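Local coordinates for protein FimX (Pseudomonas aeruginosa PAO1, PDB 3HV8) that binds C2E in a pocket of its EAL domain, a single-chain alpha/beta domain built round a curled, largely parallel sheet, at residues D19-L24 and L71-E76; L79-D84 and S113-D118; W86-S91 and L107-S112; G120-L125 and K156-G161. All coordinates share one frame; numbering follows the deposited sequence.

Contact 1 (D19-L24 and L71-E76); sequences DVIAIL and LHAAKE. With C2E (9,9'-[(2R,3R,3aS,5S,7aR,9R,10R,10aS,12S,14aR)-3,5,10,12-tetrahydroxy-5,12-dioxidooctahydro-2H,7H-difuro[3,2-d:3',2'-j][1,3,7,9,2,8]tetraoxadiphosphacyclododecine-2,9-diyl]bis(2-amino-1,9-dihydro-6H-purin-6-one)), chain B.
Ala-22 N is the best-held polar atom here, and one side-chain bond grips it: Asp-19 OD1 accepts from it at 2.7 Å, with a nearly straight N-H...O angle of 167°. Asp-19 is the N-cap of helix 20-30, its carboxylate folded back over the first turn so that the N-H reaches OD1 from above the carboxylate plane. This bond stays within its own helix; between residues 19-24 and 71-76 no hydrogen bond is made. The two helical segments cross almost at right angles (81°) with their axes 9.8 Å apart, and small alanines on helix 71-76 receive branched side chains from the other helix. Ile-21 turns CG1 to the side of the backbone N (chi1 -57°), and this together with a bent chi2 carries CD1 tip-first onto Ala-73, 3.6 Å from Ala-73 O and 3.9 Å from Ala-73 CB. One turn on, Leu-24 reaches with CD1 to Ala-74 CB at 3.8 Å, the more deeply buried of the two meetings. Val-20 adds a looser touch on Ala-73, and Phe-70 carries this apolar patch on past both Val-20 and Leu-24. On another face of helix 71-76, Leu-71 brings CD1 to one face of a C2E guanine base near its margin, 3.5 Å from C2E N31. Helix 71-76 thus has one face against helix 20-30 and another at the pocket. Methyl-to-alanine packing carries no directional bond across the interface, so the fit of shapes, rather than polar pairing, probably governs how these two segments lie.

Contact 2 (L79-D84 and S113-D118); sequences LAEKID and SASLQD
This is a buried helix-to-helix contact at the rim of the EAL domain's barrel-like alpha/beta fold, where the first turns of helix 80-96 meet the short helix 113-116 that follows strand 105-110. Alanines let the backbones come close: CA atoms of Glu-81 and Ser-115 are 5.3 Å apart, and Ala-80 CB touches Ala-114 CB at 3.7 Å. A polar bond stands to one side of them. Ser-115 OG, beside its own backbone N (chi1 -71°), donates to Asp-84 OD2 at 2.6 Å, which accepts through its anti lone pair, on the side away from OD1. Asp-84 OD2 also accepts from Ser-112 OG, so two hydroxyls hold this oxygen, while OD1 binds C2E N21. Ser-115 acts as a second-shell residue and, with the pocket residue Ser-112, would help to fix the carboxylate that binds the ligand; both bonds would favour its charged form. Glu-81 bends at chi2 (93°) and lays its carboxylate over the methyl of Ala-114, CD to CB 3.6 Å. Its aliphatic part passes Asp-118 obliquely, their carboxylate planes perpendicular and the like charges 5.2 Å apart between Glu-81 OE2 and Asp-118 OD1. Asp-118 forms a salt bridge with Arg-85, which would offset the like charges, and its OD2 caps Gly-120 N. A water joins the two sides, donating to Glu-81 OE2 and to Ala-114 O, each at 2.7 Å.

Contact 3 (W86-S91 and L107-S112); sequences WVILNS and LFVHLS. With C2E (9,9'-[(2R,3R,3aS,5S,7aR,9R,10R,10aS,12S,14aR)-3,5,10,12-tetrahydroxy-5,12-dioxidooctahydro-2H,7H-difuro[3,2-d:3',2'-j][1,3,7,9,2,8]tetraoxadiphosphacyclododecine-2,9-diyl]bis(2-amino-1,9-dihydro-6H-purin-6-one)), chain B.
Apolar contacts dominate where helix 86-91 lies on strand 107-110, nearly antiparallel at 167° with the axes 9.1 Å apart. The helix belongs to a beta-alpha-beta crossover that joins the parallel strands 49-58 and 105-110. Val-109 sits at the centre: CG1, anti to its backbone N, meets Val-87 CG1 at 3.8 Å as the two valines slide past each other, and also touches Ile-88 CG1. Its other branch, CG2, lies against the CB and OG of Ser-91. At either end of the row, Leu-107 CD1 packs on Ser-91 O at 3.6 Å, and Ile-88 CD1 crosses Leu-111 CD2 at about a right angle, 3.8 Å away.

The polar group in this interface is settled within the helix. Ser-91 OG turns back to donate to Val-87 O at 2.9 Å, approaching from above the carbonyl plane, and Val-87 O accepts from Ser-91 N as well.

Ligand contacts form a third group. Both methyls of Val-87 approach C2E O61, and His-110 CB lies 3.4 Å from C2E C21, on the guanine face opposite Leu-71. The imidazole ring of His-110 runs on beneath the sugar, C2E C2A standing 3.7 Å above its centre. With its hydroxyl tied to a carbonyl, Ser-91 presents a compact, satisfied surface to Val-109, and the helix-strand interface stays largely apolar up to Val-87 at the pocket.

Contact 4 (G120-L125 and K156-G161); sequences GLLPWL and KQLTQG
Leu-122 and Leu-158 bury the most surface, with Gly-161 next, and together they join helix 121-132 to helix 152-164. The two segments run nearly parallel, 17° between their directions and 10.7 Å between axes. Leu-122, with CG beside its backbone N (chi1 -74°), drives both branches into the neighbouring helix; the residue has two deposited conformers, of which one is described. CD2 meets Leu-158 CD1 at 3.6 Å and also touches Gly-161 C at 3.8 Å. The other branch, CD1, sits 3.9 Å from Gly-161 CA, an approach made possible because glycine has no CB pointing into the interface. Leu-158 answers with its CG anti to the backbone N (chi1 173°), which swings CD1 across toward the partner helix, where the two leucines cross obliquely. Leu-121 completes the layer from the buried side, its CD2 lying 3.9 Å from Leu-158 CD1. Beyond the pair, Leu-158 touches Leu-111 and Leu-116, while Leu-121 rests on Ser-115 of helix 113-116 and Arg-85 of helix 80-96. No hydrogen bond spans the pair. Such side-by-side packing of nearly parallel helices, on the outside of strand 139-144, which both helices touch, is typical of the outer helical layer of an alpha/beta barrel.

In the fold
Contacts 1 and 2 follow in series along the chain, contact 3 is nested inside the loop closed by contact 2, and contact 4 comes last. Helix 80-96 serves both contact 2 and contact 3, whose centres lie about 11 Å apart, and Ala-80 packs on Ser-112 between them. Contact 1 is about 13 Å from contact 2, centre to centre, and joined to it by Lys-75 NZ with Ser-113 OG. The centre of contact 4 stands about 12 Å from that of contact 2 and 14 Å from that of contact 3, touching both through Leu-158; its nearest atoms are about 13 Å from contact 1. Contacts 1 to 3 each supply pocket residues for C2E, while contact 4 extends the helical layer beyond it.

Contact 1 (D19-L24 and L71-E76)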
# COMPACT_ATOMS: atom_id res chain seq x y z
N ASP A 19 4.95 -11.47 -25.48
CA ASP A 19 5.29 -12.44 -24.49
C ASP A 19 5.68 -11.59 -23.28
O ASP A 19 6.84 -11.37 -23.02
CB ASP A 19 6.41 -13.35 -24.97
CG ASP A 19 6.68 -14.52 -24.05
OD1 ASP A 19 6.42 -14.41 -22.89
OD2 ASP A 19 7.20 -15.55 -24.48
N VAL A 20 4.66 -11.07 -22.61
CA VAL A 20 4.81 -10.39 -21.34
C VAL A 20 5.64 -11.24 -20.39
O VAL A 20 6.43 -10.70 -19.63
CB VAL A 20 3.41 -10.12 -20.73
CG1 VAL A 20 3.53 -9.52 -19.34
CG2 VAL A 20 2.60 -9.21 -21.64
N ILE A 21 5.47 -12.56 -20.42
CA ILE A 21 6.17 -13.43 -19.48
C ILE A 21 7.68 -13.39 -19.72
O ILE A 21 8.46 -13.18 -18.78
CB ILE A 21 5.65 -14.88 -19.49
CG1 ILE A 21 4.14 -14.89 -19.17
CG2 ILE A 21 6.42 -15.75 -18.50
CD1 ILE A 21 3.78 -14.06 -17.95
N ALA A 22 8.09 -13.55 -20.97
CA ALA A 22 9.51 -13.44 -21.30
C ALA A 22 10.07 -12.08 -20.92
O ALA A 22 11.18 -11.98 -20.38
CB ALA A 22 9.72 -13.70 -22.79
N ILE A 23 9.32 -11.01 -21.19
CA ILE A 23 9.73 -9.67 -20.81
C ILE A 23 9.90 -9.53 -19.29
O ILE A 23 10.88 -8.96 -18.82
CB ILE A 23 8.77 -8.60 -21.36
CG1 ILE A 23 8.90 -8.50 -22.88
CG2 ILE A 23 9.02 -7.25 -20.72
CD1 ILE A 23 7.91 -7.54 -23.51
N LEU A 24 8.96 -10.07 -18.52
CA LEU A 24 9.06 -10.01 -17.06
C LEU A 24 10.24 -10.79 -16.51
O LEU A 24 10.94 -10.31 -15.60
CB LEU A 24 7.76 -10.53 -16.43
CG LEU A 24 6.55 -9.61 -16.57
CD1 LEU A 24 5.29 -10.38 -16.17
CD2 LEU A 24 6.71 -8.34 -15.73
N LEU A 71 0.82 -7.61 -13.83
CA LEU A 71 0.79 -8.31 -12.54
C LEU A 71 -0.01 -9.60 -12.56
O LEU A 71 0.39 -10.62 -11.96
CB LEU A 71 0.31 -7.41 -11.39
CG LEU A 71 1.31 -6.40 -10.85
CD1 LEU A 71 0.68 -5.66 -9.68
CD2 LEU A 71 2.59 -7.11 -10.42
N HIS A 72 -1.15 -9.59 -13.25
CA HIS A 72 -1.98 -10.79 -13.38
C HIS A 72 -1.24 -11.95 -14.05
O HIS A 72 -1.23 -13.07 -13.53
CB HIS A 72 -3.30 -10.48 -14.11
CG HIS A 72 -3.12 -9.78 -15.43
ND1 HIS A 72 -4.17 -9.27 -16.15
CD2 HIS A 72 -2.00 -9.49 -16.13
CE1 HIS A 72 -3.71 -8.72 -17.26
NE2 HIS A 72 -2.40 -8.83 -17.27
N ALA A 73 -0.61 -11.65 -15.18
CA ALA A 73 0.10 -12.66 -15.94
C ALA A 73 1.31 -13.13 -15.14
O ALA A 73 1.63 -14.30 -15.10
CB ALA A 73 0.52 -12.08 -17.29
N ALA A 74 1.95 -12.20 -14.44
CA ALA A 74 3.09 -12.55 -13.60
C ALA A 74 2.72 -13.60 -12.57
O ALA A 74 3.41 -14.61 -12.41
CB ALA A 74 3.64 -11.31 -12.92
N LYS A 75 1.63 -13.36 -11.86
CA LYS A 75 1.22 -14.32 -10.84
C LYS A 75 0.93 -15.71 -11.43
O LYS A 75 1.37 -16.74 -10.89
CB LYS A 75 0.02 -13.79 -10.04
CG LYS A 75 -0.34 -14.72 -8.91
CD LYS A 75 -1.17 -14.01 -7.84
CE LYS A 75 -2.48 -13.49 -8.41
NZ LYS A 75 -3.24 -12.67 -7.40
N GLU A 76 0.23 -15.74 -12.56
CA GLU A 76 -0.12 -17.01 -13.19
C GLU A 76 1.14 -17.77 -13.66
O GLU A 76 1.17 -19.00 -13.64
CB GLU A 76 -1.12 -16.76 -14.34
CG GLU A 76 -1.53 -18.00 -15.14
CD GLU A 76 -2.28 -19.07 -14.35
OE1 GLU A 76 -2.54 -20.13 -14.95
OE2 GLU A 76 -2.63 -18.87 -13.16
P1 C2E B . -4.19 0.51 -5.83
O2P C2E B . -4.75 0.45 -4.33
O1P C2E B . -5.37 0.68 -6.71
O5' C2E B . -3.28 1.78 -6.15
C5' C2E B . -3.96 3.01 -6.45
C4' C2E B . -4.11 3.29 -7.96
O4' C2E B . -4.73 4.59 -8.13
C3' C2E B . -2.69 3.44 -8.50
O3' C2E B . -2.63 2.89 -9.82
C2' C2E B . -2.43 4.96 -8.46
O2' C2E B . -1.52 5.40 -9.45
C1' C2E B . -3.83 5.50 -8.74
N9 C2E B . -4.09 6.83 -8.22
C8 C2E B . -3.38 7.50 -7.25
N7 C2E B . -4.01 8.60 -6.92
C5 C2E B . -5.15 8.69 -7.67
C6 C2E B . -6.20 9.64 -7.75
O6 C2E B . -6.26 10.63 -7.02
N1 C2E B . -7.16 9.40 -8.65
C2 C2E B . -7.14 8.30 -9.45
N2 C2E B . -8.17 8.12 -10.34
N3 C2E B . -6.18 7.41 -9.39
C4 C2E B . -5.19 7.58 -8.51
P11 C2E B . -1.37 1.94 -10.16
O21 C2E B . -1.48 1.53 -11.67
O11 C2E B . -0.10 2.59 -9.77
O5A C2E B . -1.55 0.69 -9.21
C5A C2E B . -2.71 -0.14 -9.37
C4A C2E B . -2.62 -1.38 -8.48
O4A C2E B . -1.46 -2.14 -8.86
C3A C2E B . -2.42 -1.09 -6.99
O3A C2E B . -3.65 -0.90 -6.30
C2A C2E B . -1.82 -2.41 -6.52
O2A C2E B . -2.84 -3.42 -6.42
C1A C2E B . -0.95 -2.80 -7.72
N91 C2E B . 0.41 -2.34 -7.48
C81 C2E B . 0.98 -1.14 -7.80
N71 C2E B . 2.22 -1.15 -7.41
C51 C2E B . 2.53 -2.37 -6.89
C61 C2E B . 3.69 -2.98 -6.35
O61 C2E B . 4.75 -2.37 -6.16
N11 C2E B . 3.55 -4.27 -5.95
C21 C2E B . 2.37 -4.96 -6.05
N21 C2E B . 2.31 -6.25 -5.59
N31 C2E B . 1.29 -4.41 -6.52
C41 C2E B . 1.36 -3.14 -6.95

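Contact 2 (L79-D84 and S113-D118)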
# COMPACT_ATOMS: atom_id res chain seq x y z
N LEU A 79 5.74 -15.68 -11.13
CA LEU A 79 6.72 -14.60 -10.98
C LEU A 79 6.33 -13.54 -9.93
O LEU A 79 7.08 -12.59 -9.72
CB LEU A 79 6.92 -13.89 -12.32
CG LEU A 79 7.48 -14.78 -13.45
CD1 LEU A 79 7.61 -13.96 -14.75
CD2 LEU A 79 8.82 -15.42 -13.06
N ALA A 80 5.16 -13.70 -9.29
CA ALA A 80 4.66 -12.63 -8.43
C ALA A 80 5.50 -12.43 -7.18
O ALA A 80 5.73 -11.29 -6.75
CB ALA A 80 3.17 -12.86 -8.06
N GLU A 81 5.98 -13.52 -6.59
CA GLU A 81 6.84 -13.41 -5.42
C GLU A 81 8.14 -12.70 -5.76
O GLU A 81 8.59 -11.82 -5.03
CB GLU A 81 7.13 -14.78 -4.82
CG GLU A 81 5.88 -15.56 -4.38
CD GLU A 81 5.34 -16.50 -5.46
OE1 GLU A 81 5.58 -16.26 -6.66
OE2 GLU A 81 4.68 -17.49 -5.09
N LYS A 82 8.73 -13.06 -6.89
CA LYS A 82 9.97 -12.41 -7.33
C LYS A 82 9.79 -10.92 -7.58
O LYS A 82 10.65 -10.12 -7.25
CB LYS A 82 10.52 -13.08 -8.60
CG LYS A 82 11.39 -14.29 -8.31
CD LYS A 82 12.17 -14.70 -9.55
CE LYS A 82 11.68 -16.03 -10.08
NZ LYS A 82 12.00 -17.11 -9.11
N ILE A 83 8.67 -10.52 -8.19
CA ILE A 83 8.40 -9.10 -8.36
C ILE A 83 8.29 -8.39 -7.02
O ILE A 83 8.88 -7.32 -6.82
CB ILE A 83 7.11 -8.88 -9.21
CG1 ILE A 83 7.38 -9.27 -10.67
CG2 ILE A 83 6.62 -7.45 -9.07
CD1 ILE A 83 6.14 -9.23 -11.55
N ASP A 84 7.56 -8.99 -6.08
CA ASP A 84 7.44 -8.39 -4.76
C ASP A 84 8.81 -8.27 -4.07
O ASP A 84 9.10 -7.25 -3.44
CB ASP A 84 6.47 -9.19 -3.87
CG ASP A 84 5.01 -8.95 -4.23
OD1 ASP A 84 4.69 -7.99 -4.97
OD2 ASP A 84 4.18 -9.75 -3.76
N SER A 113 -1.04 -11.53 -3.57
CA SER A 113 -1.54 -12.70 -2.85
C SER A 113 -0.50 -13.83 -2.83
O SER A 113 -0.47 -14.63 -1.90
CB SER A 113 -2.85 -13.19 -3.46
OG SER A 113 -2.64 -13.68 -4.78
N ALA A 114 0.33 -13.91 -3.86
CA ALA A 114 1.37 -14.93 -3.87
C ALA A 114 2.32 -14.75 -2.70
O ALA A 114 2.68 -15.72 -2.03
CB ALA A 114 2.11 -14.92 -5.20
N SER A 115 2.69 -13.51 -2.40
CA SER A 115 3.57 -13.27 -1.26
C SER A 115 2.88 -13.59 0.07
O SER A 115 3.54 -14.04 1.01
CB SER A 115 4.12 -11.85 -1.27
OG SER A 115 5.07 -11.70 -2.32
N LEU A 116 1.57 -13.39 0.16
CA LEU A 116 0.86 -13.77 1.39
C LEU A 116 1.05 -15.24 1.67
O LEU A 116 1.21 -15.65 2.82
CB LEU A 116 -0.64 -13.49 1.26
CG LEU A 116 -1.06 -12.04 1.23
CD1 LEU A 116 -2.57 -11.93 1.09
CD2 LEU A 116 -0.57 -11.33 2.49
N GLN A 117 1.01 -16.04 0.61
CA GLN A 117 1.08 -17.49 0.75
C GLN A 117 2.50 -18.06 0.85
O GLN A 117 2.69 -19.27 0.95
CB GLN A 117 0.35 -18.14 -0.42
CG GLN A 117 -1.12 -17.78 -0.47
CD GLN A 117 -1.80 -18.40 -1.67
OE1 GLN A 117 -1.74 -17.87 -2.77
NE2 GLN A 117 -2.46 -19.54 -1.46
N ASP A 118 3.50 -17.18 0.80
CA ASP A 118 4.91 -17.60 0.67
C ASP A 118 5.54 -17.72 2.05
O ASP A 118 5.82 -16.72 2.68
CB ASP A 118 5.63 -16.54 -0.17
CG ASP A 118 7.08 -16.89 -0.45
OD1 ASP A 118 7.73 -16.09 -1.17
OD2 ASP A 118 7.58 -17.93 0.03
O HOH W 1 3.39 -18.22 -2.85

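Contact 3 (W86-S91 and L107-S112)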
# COMPACT_ATOMS: atom_id res chain seq x y z
N TRP A 86 11.68 -7.86 -5.52
CA TRP A 86 12.38 -6.77 -6.21
C TRP A 86 11.91 -5.43 -5.64
O TRP A 86 12.71 -4.55 -5.33
CB TRP A 86 12.13 -6.82 -7.73
CG TRP A 86 13.00 -5.88 -8.49
CD1 TRP A 86 14.20 -6.18 -9.10
CD2 TRP A 86 12.77 -4.48 -8.73
NE1 TRP A 86 14.72 -5.06 -9.69
CE2 TRP A 86 13.88 -4.00 -9.47
CE3 TRP A 86 11.75 -3.59 -8.38
CZ2 TRP A 86 13.99 -2.66 -9.88
CZ3 TRP A 86 11.86 -2.26 -8.79
CH2 TRP A 86 12.98 -1.81 -9.52
N VAL A 87 10.59 -5.28 -5.48
CA VAL A 87 10.05 -4.03 -4.97
C VAL A 87 10.51 -3.78 -3.55
O VAL A 87 10.94 -2.68 -3.22
CB VAL A 87 8.51 -4.03 -5.03
CG1 VAL A 87 7.95 -2.82 -4.27
CG2 VAL A 87 8.02 -4.06 -6.50
N ILE A 88 10.42 -4.82 -2.71
CA ILE A 88 10.78 -4.69 -1.30
C ILE A 88 12.27 -4.41 -1.16
O ILE A 88 12.66 -3.54 -0.40
CB ILE A 88 10.41 -5.95 -0.51
CG1 ILE A 88 8.89 -6.15 -0.51
CG2 ILE A 88 10.94 -5.87 0.93
CD1 ILE A 88 8.46 -7.54 -0.08
N LEU A 89 13.09 -5.14 -1.90
CA LEU A 89 14.53 -4.94 -1.81
C LEU A 89 14.91 -3.50 -2.16
O LEU A 89 15.73 -2.85 -1.48
CB LEU A 89 15.25 -5.91 -2.74
CG LEU A 89 16.75 -5.94 -2.59
CD1 LEU A 89 17.09 -6.57 -1.25
CD2 LEU A 89 17.36 -6.73 -3.74
N ASN A 90 14.31 -2.99 -3.22
CA ASN A 90 14.60 -1.64 -3.67
C ASN A 90 13.99 -0.56 -2.79
O ASN A 90 14.57 0.50 -2.60
CB ASN A 90 14.24 -1.49 -5.14
CG ASN A 90 15.26 -2.15 -6.02
OD1 ASN A 90 15.05 -3.26 -6.52
ND2 ASN A 90 16.41 -1.51 -6.14
N SER A 91 12.83 -0.85 -2.22
CA SER A 91 12.23 0.08 -1.29
C SER A 91 13.13 0.24 -0.08
O SER A 91 13.38 1.36 0.38
CB SER A 91 10.85 -0.42 -0.86
OG SER A 91 9.96 -0.31 -1.95
N LEU A 107 7.58 3.97 4.10
CA LEU A 107 7.07 3.53 2.79
C LEU A 107 5.99 2.48 2.94
O LEU A 107 6.15 1.53 3.72
CB LEU A 107 8.20 2.97 1.93
CG LEU A 107 9.29 3.94 1.48
CD1 LEU A 107 10.28 3.21 0.57
CD2 LEU A 107 8.67 5.16 0.77
N PHE A 108 4.91 2.67 2.19
CA PHE A 108 3.81 1.71 2.10
C PHE A 108 4.04 0.86 0.85
O PHE A 108 4.10 1.40 -0.27
CB PHE A 108 2.47 2.44 1.99
CG PHE A 108 2.02 3.09 3.28
CD1 PHE A 108 0.89 2.60 3.94
CD2 PHE A 108 2.69 4.17 3.81
CE1 PHE A 108 0.46 3.19 5.13
CE2 PHE A 108 2.27 4.75 5.00
CZ PHE A 108 1.14 4.25 5.65
N VAL A 109 4.19 -0.45 1.04
CA VAL A 109 4.60 -1.34 -0.03
C VAL A 109 3.57 -2.44 -0.22
O VAL A 109 3.22 -3.14 0.74
CB VAL A 109 5.98 -1.97 0.28
CG1 VAL A 109 6.37 -3.01 -0.77
CG2 VAL A 109 7.04 -0.89 0.42
N HIS A 110 3.09 -2.61 -1.44
CA HIS A 110 2.10 -3.63 -1.75
C HIS A 110 2.66 -5.04 -1.70
O HIS A 110 3.84 -5.27 -2.05
CB HIS A 110 1.56 -3.40 -3.17
CG HIS A 110 0.68 -2.21 -3.31
ND1 HIS A 110 -0.63 -2.20 -2.87
CD2 HIS A 110 0.90 -1.00 -3.87
CE1 HIS A 110 -1.17 -1.02 -3.15
NE2 HIS A 110 -0.26 -0.28 -3.75
N LEU A 111 1.83 -5.98 -1.28
CA LEU A 111 2.12 -7.41 -1.41
C LEU A 111 1.05 -8.08 -2.27
O LEU A 111 -0.15 -7.87 -2.05
CB LEU A 111 2.15 -8.08 -0.04
CG LEU A 111 3.29 -7.64 0.87
CD1 LEU A 111 3.16 -8.37 2.21
CD2 LEU A 111 4.68 -7.88 0.24
N SER A 112 1.48 -8.89 -3.22
CA SER A 112 0.53 -9.71 -3.97
C SER A 112 0.05 -10.90 -3.13
O SER A 112 0.65 -11.24 -2.11
CB SER A 112 1.18 -10.26 -5.25
OG SER A 112 2.15 -11.23 -4.93
P1 C2E B . -4.19 0.51 -5.83
O2P C2E B . -4.75 0.45 -4.33
O1P C2E B . -5.37 0.68 -6.71
O5' C2E B . -3.28 1.78 -6.15
C5' C2E B . -3.96 3.01 -6.45
C4' C2E B . -4.11 3.29 -7.96
O4' C2E B . -4.73 4.59 -8.13
C3' C2E B . -2.69 3.44 -8.50
O3' C2E B . -2.63 2.89 -9.82
C2' C2E B . -2.43 4.96 -8.46
O2' C2E B . -1.52 5.40 -9.45
C1' C2E B . -3.83 5.50 -8.74
N9 C2E B . -4.09 6.83 -8.22
C8 C2E B . -3.38 7.50 -7.25
N7 C2E B . -4.01 8.60 -6.92
C5 C2E B . -5.15 8.69 -7.67
C6 C2E B . -6.20 9.64 -7.75
O6 C2E B . -6.26 10.63 -7.02
N1 C2E B . -7.16 9.40 -8.65
C2 C2E B . -7.14 8.30 -9.45
N2 C2E B . -8.17 8.12 -10.34
N3 C2E B . -6.18 7.41 -9.39
C4 C2E B . -5.19 7.58 -8.51
P11 C2E B . -1.37 1.94 -10.16
O21 C2E B . -1.48 1.53 -11.67
O11 C2E B . -0.10 2.59 -9.77
O5A C2E B . -1.55 0.69 -9.21
C5A C2E B . -2.71 -0.14 -9.37
C4A C2E B . -2.62 -1.38 -8.48
O4A C2E B . -1.46 -2.14 -8.86
C3A C2E B . -2.42 -1.09 -6.99
O3A C2E B . -3.65 -0.90 -6.30
C2A C2E B . -1.82 -2.41 -6.52
O2A C2E B . -2.84 -3.42 -6.42
C1A C2E B . -0.95 -2.80 -7.72
N91 C2E B . 0.41 -2.34 -7.48
C81 C2E B . 0.98 -1.14 -7.80
N71 C2E B . 2.22 -1.15 -7.41
C51 C2E B . 2.53 -2.37 -6.89
C61 C2E B . 3.69 -2.98 -6.35
O61 C2E B . 4.75 -2.37 -6.16
N11 C2E B . 3.55 -4.27 -5.95
C21 C2E B . 2.37 -4.96 -6.05
N21 C2E B . 2.31 -6.25 -5.59
N31 C2E B . 1.29 -4.41 -6.52
C41 C2E B . 1.36 -3.14 -6.95

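Contact 4 (G120-L125 and K156-G161)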
# COMPACT_ATOMS: atom_id res chain seq x y z
N GLY A 120 8.41 -18.36 2.76
CA GLY A 120 9.77 -17.85 2.76
C GLY A 120 9.89 -16.34 2.90
O GLY A 120 10.98 -15.81 3.08
N LEU A 121 8.76 -15.64 2.81
CA LEU A 121 8.80 -14.18 2.81
C LEU A 121 9.35 -13.62 4.12
O LEU A 121 10.26 -12.80 4.12
CB LEU A 121 7.42 -13.60 2.49
CG LEU A 121 7.34 -12.07 2.62
CD1 LEU A 121 8.28 -11.37 1.65
CD2 LEU A 121 5.90 -11.57 2.43
N LEU A 122 8.78 -14.07 5.24
CA LEU A 122 9.21 -13.56 6.55
C LEU A 122 10.69 -13.82 6.85
O LEU A 122 11.41 -12.88 7.20
CB LEU A 122 8.32 -14.11 7.67
CG LEU A 122 6.91 -13.52 7.80
CD1 LEU A 122 6.12 -14.31 8.83
CD2 LEU A 122 6.98 -12.05 8.18
N PRO A 123 11.15 -15.07 6.70
CA PRO A 123 12.58 -15.33 6.93
C PRO A 123 13.45 -14.44 6.05
O PRO A 123 14.44 -13.88 6.54
CB PRO A 123 12.74 -16.80 6.53
CG PRO A 123 11.41 -17.41 6.72
CD PRO A 123 10.42 -16.31 6.37
N TRP A 124 13.10 -14.29 4.78
CA TRP A 124 13.89 -13.45 3.88
C TRP A 124 13.84 -11.98 4.27
O TRP A 124 14.86 -11.29 4.26
CB TRP A 124 13.42 -13.63 2.43
CG TRP A 124 14.04 -12.63 1.48
CD1 TRP A 124 15.24 -12.75 0.85
CD2 TRP A 124 13.49 -11.37 1.06
NE1 TRP A 124 15.48 -11.64 0.07
CE2 TRP A 124 14.42 -10.78 0.18
CE3 TRP A 124 12.30 -10.68 1.36
CZ2 TRP A 124 14.21 -9.54 -0.42
CZ3 TRP A 124 12.09 -9.45 0.76
CH2 TRP A 124 13.04 -8.88 -0.11
N LEU A 125 12.65 -11.49 4.62
CA LEU A 125 12.51 -10.09 4.96
C LEU A 125 13.35 -9.75 6.19
O LEU A 125 13.99 -8.71 6.24
CB LEU A 125 11.03 -9.75 5.21
CG LEU A 125 10.67 -8.33 5.64
CD1 LEU A 125 11.11 -7.30 4.61
CD2 LEU A 125 9.16 -8.25 5.88
N LYS A 156 -3.17 -13.49 8.61
CA LYS A 156 -2.98 -13.48 10.05
C LYS A 156 -1.53 -13.81 10.41
O LYS A 156 -0.88 -13.10 11.17
CB LYS A 156 -3.93 -14.48 10.70
CG LYS A 156 -3.66 -14.69 12.19
CD LYS A 156 -4.71 -15.62 12.79
CE LYS A 156 -4.42 -15.86 14.27
NZ LYS A 156 -5.56 -16.51 14.96
N GLN A 157 -1.03 -14.90 9.85
CA GLN A 157 0.33 -15.31 10.15
C GLN A 157 1.36 -14.30 9.67
O GLN A 157 2.31 -13.97 10.38
CB GLN A 157 0.61 -16.68 9.52
CG GLN A 157 -0.22 -17.80 10.13
CD GLN A 157 -0.17 -19.09 9.32
OE1 GLN A 157 0.19 -19.09 8.15
NE2 GLN A 157 -0.56 -20.19 9.95
N LEU A 158 1.16 -13.78 8.46
CA LEU A 158 2.12 -12.81 7.94
C LEU A 158 2.15 -11.54 8.78
O LEU A 158 3.21 -11.08 9.17
CB LEU A 158 1.83 -12.46 6.48
CG LEU A 158 2.69 -11.33 5.93
CD1 LEU A 158 4.16 -11.72 5.92
CD2 LEU A 158 2.26 -10.98 4.51
N THR A 159 0.97 -11.00 9.08
CA THR A 159 0.93 -9.73 9.82
C THR A 159 1.45 -9.86 11.26
O THR A 159 2.09 -8.96 11.78
CB THR A 159 -0.46 -9.03 9.77
OG1 THR A 159 -1.47 -9.89 10.31
CG2 THR A 159 -0.81 -8.67 8.33
N GLN A 160 1.22 -11.02 11.88
CA GLN A 160 1.80 -11.29 13.19
C GLN A 160 3.33 -11.34 13.08
O GLN A 160 4.05 -10.79 13.91
CB GLN A 160 1.24 -12.60 13.76
CG GLN A 160 -0.17 -12.44 14.36
CD GLN A 160 -0.87 -13.75 14.67
OE1 GLN A 160 -2.08 -13.77 14.89
NE2 GLN A 160 -0.13 -14.85 14.68
N GLY A 161 3.83 -11.97 12.02
CA GLY A 161 5.26 -12.01 11.80
C GLY A 161 5.88 -10.65 11.50
O GLY A 161 7.00 -10.35 11.91